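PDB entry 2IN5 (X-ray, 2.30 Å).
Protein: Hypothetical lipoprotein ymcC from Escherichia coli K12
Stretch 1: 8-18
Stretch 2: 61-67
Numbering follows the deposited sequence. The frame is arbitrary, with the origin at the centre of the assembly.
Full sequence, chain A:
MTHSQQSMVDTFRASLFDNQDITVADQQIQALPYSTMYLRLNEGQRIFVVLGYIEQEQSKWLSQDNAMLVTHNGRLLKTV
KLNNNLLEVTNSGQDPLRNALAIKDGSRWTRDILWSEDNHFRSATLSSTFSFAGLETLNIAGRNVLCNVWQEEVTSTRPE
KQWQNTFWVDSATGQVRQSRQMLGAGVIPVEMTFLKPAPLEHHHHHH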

# COMPACT_ATOMS: atom_id res chain seq x y z
N MSE A 8 -9.77 -5.86 -4.35
CA MSE A 8 -10.74 -5.99 -3.27
C MSE A 8 -10.96 -4.67 -2.57
O MSE A 8 -12.05 -4.35 -2.14
CB MSE A 8 -10.28 -7.01 -2.23
CG MSE A 8 -10.26 -8.45 -2.67
SE MSE A 8 -10.25 -9.54 -1.08
CE MSE A 8 -10.30 -11.29 -1.85
N VAL A 9 -9.90 -3.90 -2.44
CA VAL A 9 -10.05 -2.62 -1.77
C VAL A 9 -11.00 -1.72 -2.54
O VAL A 9 -11.90 -1.14 -1.96
CB VAL A 9 -8.69 -1.94 -1.57
CG1 VAL A 9 -8.88 -0.48 -1.16
CG2 VAL A 9 -7.91 -2.67 -0.48
N ASP A 10 -10.82 -1.63 -3.85
CA ASP A 10 -11.70 -0.78 -4.65
C ASP A 10 -13.14 -1.27 -4.63
O ASP A 10 -14.06 -0.48 -4.48
CB ASP A 10 -11.20 -0.70 -6.08
CG ASP A 10 -9.91 0.06 -6.19
OD1 ASP A 10 -9.86 1.20 -5.67
OD2 ASP A 10 -8.94 -0.47 -6.78
N THR A 11 -13.32 -2.57 -4.79
CA THR A 11 -14.64 -3.16 -4.80
C THR A 11 -15.42 -2.96 -3.50
O THR A 11 -16.58 -2.50 -3.52
CB THR A 11 -14.55 -4.65 -5.09
OG1 THR A 11 -14.16 -4.83 -6.45
CG2 THR A 11 -15.89 -5.33 -4.86
N PHE A 12 -14.80 -3.29 -2.37
CA PHE A 12 -15.45 -3.15 -1.08
C PHE A 12 -15.52 -1.70 -0.62
O PHE A 12 -16.39 -1.34 0.17
CB PHE A 12 -14.75 -4.03 -0.05
CG PHE A 12 -15.06 -5.49 -0.22
CD1 PHE A 12 -16.12 -6.07 0.46
CD2 PHE A 12 -14.34 -6.27 -1.12
CE1 PHE A 12 -16.47 -7.41 0.24
CE2 PHE A 12 -14.68 -7.61 -1.35
CZ PHE A 12 -15.75 -8.18 -0.67
N ARG A 13 -14.62 -0.87 -1.12
CA ARG A 13 -14.62 0.54 -0.77
C ARG A 13 -15.80 1.20 -1.48
O ARG A 13 -16.51 2.01 -0.90
CB ARG A 13 -13.31 1.20 -1.20
CG ARG A 13 -13.19 2.69 -0.89
CD ARG A 13 -11.75 3.16 -1.12
NE ARG A 13 -11.33 2.90 -2.49
CZ ARG A 13 -11.46 3.77 -3.49
NH1 ARG A 13 -12.00 4.96 -3.27
NH2 ARG A 13 -11.08 3.43 -4.72
N ALA A 14 -16.01 0.85 -2.75
CA ALA A 14 -17.11 1.43 -3.52
C ALA A 14 -18.44 1.02 -2.88
O ALA A 14 -19.32 1.86 -2.66
CB ALA A 14 -17.06 0.95 -4.96
N SER A 15 -18.56 -0.26 -2.58
CA SER A 15 -19.77 -0.77 -1.96
C SER A 15 -20.10 0.02 -0.70
O SER A 15 -21.26 0.37 -0.46
CB SER A 15 -19.58 -2.25 -1.63
OG SER A 15 -20.75 -2.78 -1.02
N LEU A 16 -19.08 0.30 0.11
CA LEU A 16 -19.29 1.05 1.35
C LEU A 16 -19.93 2.40 1.07
O LEU A 16 -20.88 2.81 1.75
CB LEU A 16 -17.96 1.26 2.07
CG LEU A 16 -18.00 2.26 3.23
CD1 LEU A 16 -19.00 1.80 4.28
CD2 LEU A 16 -16.61 2.38 3.83
N PHE A 17 -19.42 3.11 0.07
CA PHE A 17 -19.95 4.41 -0.28
C PHE A 17 -21.21 4.33 -1.11
O PHE A 17 -21.91 5.33 -1.28
CB PHE A 17 -18.89 5.21 -1.03
CG PHE A 17 -17.72 5.61 -0.18
CD1 PHE A 17 -17.88 6.56 0.83
CD2 PHE A 17 -16.47 5.04 -0.38
CE1 PHE A 17 -16.80 6.94 1.62
CE2 PHE A 17 -15.38 5.42 0.41
CZ PHE A 17 -15.55 6.37 1.41
N ASP A 18 -21.51 3.15 -1.64
CA ASP A 18 -22.71 2.95 -2.46
C ASP A 18 -23.89 2.48 -1.60
O ASP A 18 -25.03 2.50 -2.05
CB ASP A 18 -22.45 1.90 -3.55
CG ASP A 18 -21.55 2.41 -4.67
OD1 ASP A 18 -21.28 1.63 -5.62
OD2 ASP A 18 -21.12 3.58 -4.62
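Stretch 2 (61-67) WLSQDNA

The contact between residues 8-18 and 61-67 is a small, mixed packing of a strand end and its following turn against one side of a helix, in which a buried arginine reaches a backbone carbonyl while apolar and aromatic contacts flank it. It illustrates a general principle: a long cationic side chain from a helix can reach a backbone carbonyl where a neighbouring chain turns. The two segments are distant in sequence, no touching residues being closer than 46 positions, and together they bury about 350 Å².

Stretch 1 is helical throughout, with successive i to i+4 backbone hydrogen bonds. Val 9, Arg 13 and Phe 17, spaced four residues apart, therefore fall on the same side, and each directs its CA-to-CB bond toward stretch 2. Stretch 2 enters as a strand at Trp 61 and Leu 62, both with extended backbone angles, and then changes course. Gln 64 and Asp 65 have phi/psi of -73/-35° and -81/7°, and Asn 66 adopts a positive phi, at 62/37°. The chain folds back on itself here: Ser 63 N donates to Ala 67 O at 3.1 Å, and Ala 67 N donates to Ser 63 OG, also at 3.1 Å. Because of this turn, the segment follows no single direction along the helix. The CA of Gln 64 lies 6.7 Å from the CA of Phe 17, whereas the CA of Asn 66 has Asp 10 as its nearest counterpart, 8.6 Å away between CA atoms.

Leu 62 supplies much of the apolar packing, near Val 9 and Arg 13. Its CD1 meets Val 9 CG1 at 3.4 Å, and its CB lies 3.7 Å from Arg 13 CD, so the aliphatic portion of the arginine also packs against the leucine. At the end of the side chain, Arg 13 NH1 donates a hydrogen bond to Ser 63 O at 2.8 Å, with the carbonyl at the edge of the guanidinium, near its plane, while Leu 62 CD1 remains close to the guanidinium. Ser 63 O also receives a weak bond from Asn 66 N at 3.3 Å. Arg 13 NH2 forms a 2.7 Å salt bridge within the helix to Asp 10 OD1, three residues earlier. Asn 66 OD1 is 3.1 Å from Arg 13 NH2, but it lies over a face of the guanidinium and the angle is too poor for a hydrogen bond. The fit has a cost, for Arg 13 NE is buried by the contact without a partner.

Further along the helix, Phe 17 offers its ring to Gln 64. The CB of Gln 64 stands 3.5 Å from the centroid of the Phe 17 ring and only 1° off the ring normal, a CH-pi contact made squarely over the face. The glutamine's side chain is extended through chi1 and chi2, both t, and its OE1 approaches Phe 17 CD1 to 3.4 Å. An otherwise exposed polar residue thus covers an aromatic surface with its aliphatic carbons.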

# COMPACT_ATOMS: atom_id res chain seq x y z
N TRP A 61 -5.02 5.74 4.34
CA TRP A 61 -6.47 5.95 4.33
C TRP A 61 -6.99 6.38 2.95
O TRP A 61 -6.40 7.24 2.29
CB TRP A 61 -6.84 7.01 5.37
CG TRP A 61 -6.20 6.79 6.70
CD1 TRP A 61 -4.90 7.02 7.04
CD2 TRP A 61 -6.84 6.26 7.88
NE1 TRP A 61 -4.68 6.68 8.35
CE2 TRP A 61 -5.85 6.21 8.89
CE3 TRP A 61 -8.14 5.84 8.17
CZ2 TRP A 61 -6.13 5.75 10.19
CZ3 TRP A 61 -8.41 5.37 9.46
CH2 TRP A 61 -7.41 5.33 10.45
N LEU A 62 -8.09 5.78 2.54
CA LEU A 62 -8.68 6.06 1.23
C LEU A 62 -10.05 6.72 1.30
O LEU A 62 -10.91 6.29 2.07
CB LEU A 62 -8.81 4.76 0.46
CG LEU A 62 -7.49 4.05 0.18
CD1 LEU A 62 -7.75 2.64 -0.28
CD2 LEU A 62 -6.71 4.84 -0.85
N SER A 63 -10.26 7.75 0.49
CA SER A 63 -11.56 8.43 0.48
C SER A 63 -12.44 7.84 -0.62
O SER A 63 -12.08 6.85 -1.26
CB SER A 63 -11.37 9.93 0.24
OG SER A 63 -11.01 10.16 -1.11
N GLN A 64 -13.61 8.45 -0.83
CA GLN A 64 -14.53 7.97 -1.87
C GLN A 64 -14.02 8.33 -3.26
O GLN A 64 -14.20 7.57 -4.21
CB GLN A 64 -15.92 8.59 -1.66
CG GLN A 64 -17.00 7.96 -2.54
CD GLN A 64 -18.33 8.70 -2.46
OE1 GLN A 64 -18.86 8.92 -1.37
NE2 GLN A 64 -18.87 9.07 -3.61
N ASP A 65 -13.37 9.49 -3.37
CA ASP A 65 -12.79 9.99 -4.62
C ASP A 65 -11.44 9.33 -4.87
O ASP A 65 -10.71 9.69 -5.79
CB ASP A 65 -12.62 11.52 -4.54
CG ASP A 65 -12.02 12.12 -5.81
OD1 ASP A 65 -12.36 11.65 -6.92
OD2 ASP A 65 -11.21 13.08 -5.70
N ASN A 66 -11.13 8.35 -4.03
CA ASN A 66 -9.87 7.60 -4.12
C ASN A 66 -8.61 8.46 -3.91
O ASN A 66 -7.59 8.26 -4.57
CB ASN A 66 -9.81 6.86 -5.45
CG ASN A 66 -8.75 5.76 -5.45
OD1 ASN A 66 -8.53 5.10 -4.42
ND2 ASN A 66 -8.12 5.55 -6.60
N ALA A 67 -8.72 9.44 -3.02
CA ALA A 67 -7.59 10.28 -2.67
C ALA A 67 -6.99 9.53 -1.49
O ALA A 67 -7.70 8.79 -0.81
CB ALA A 67 -8.06 11.66 -2.24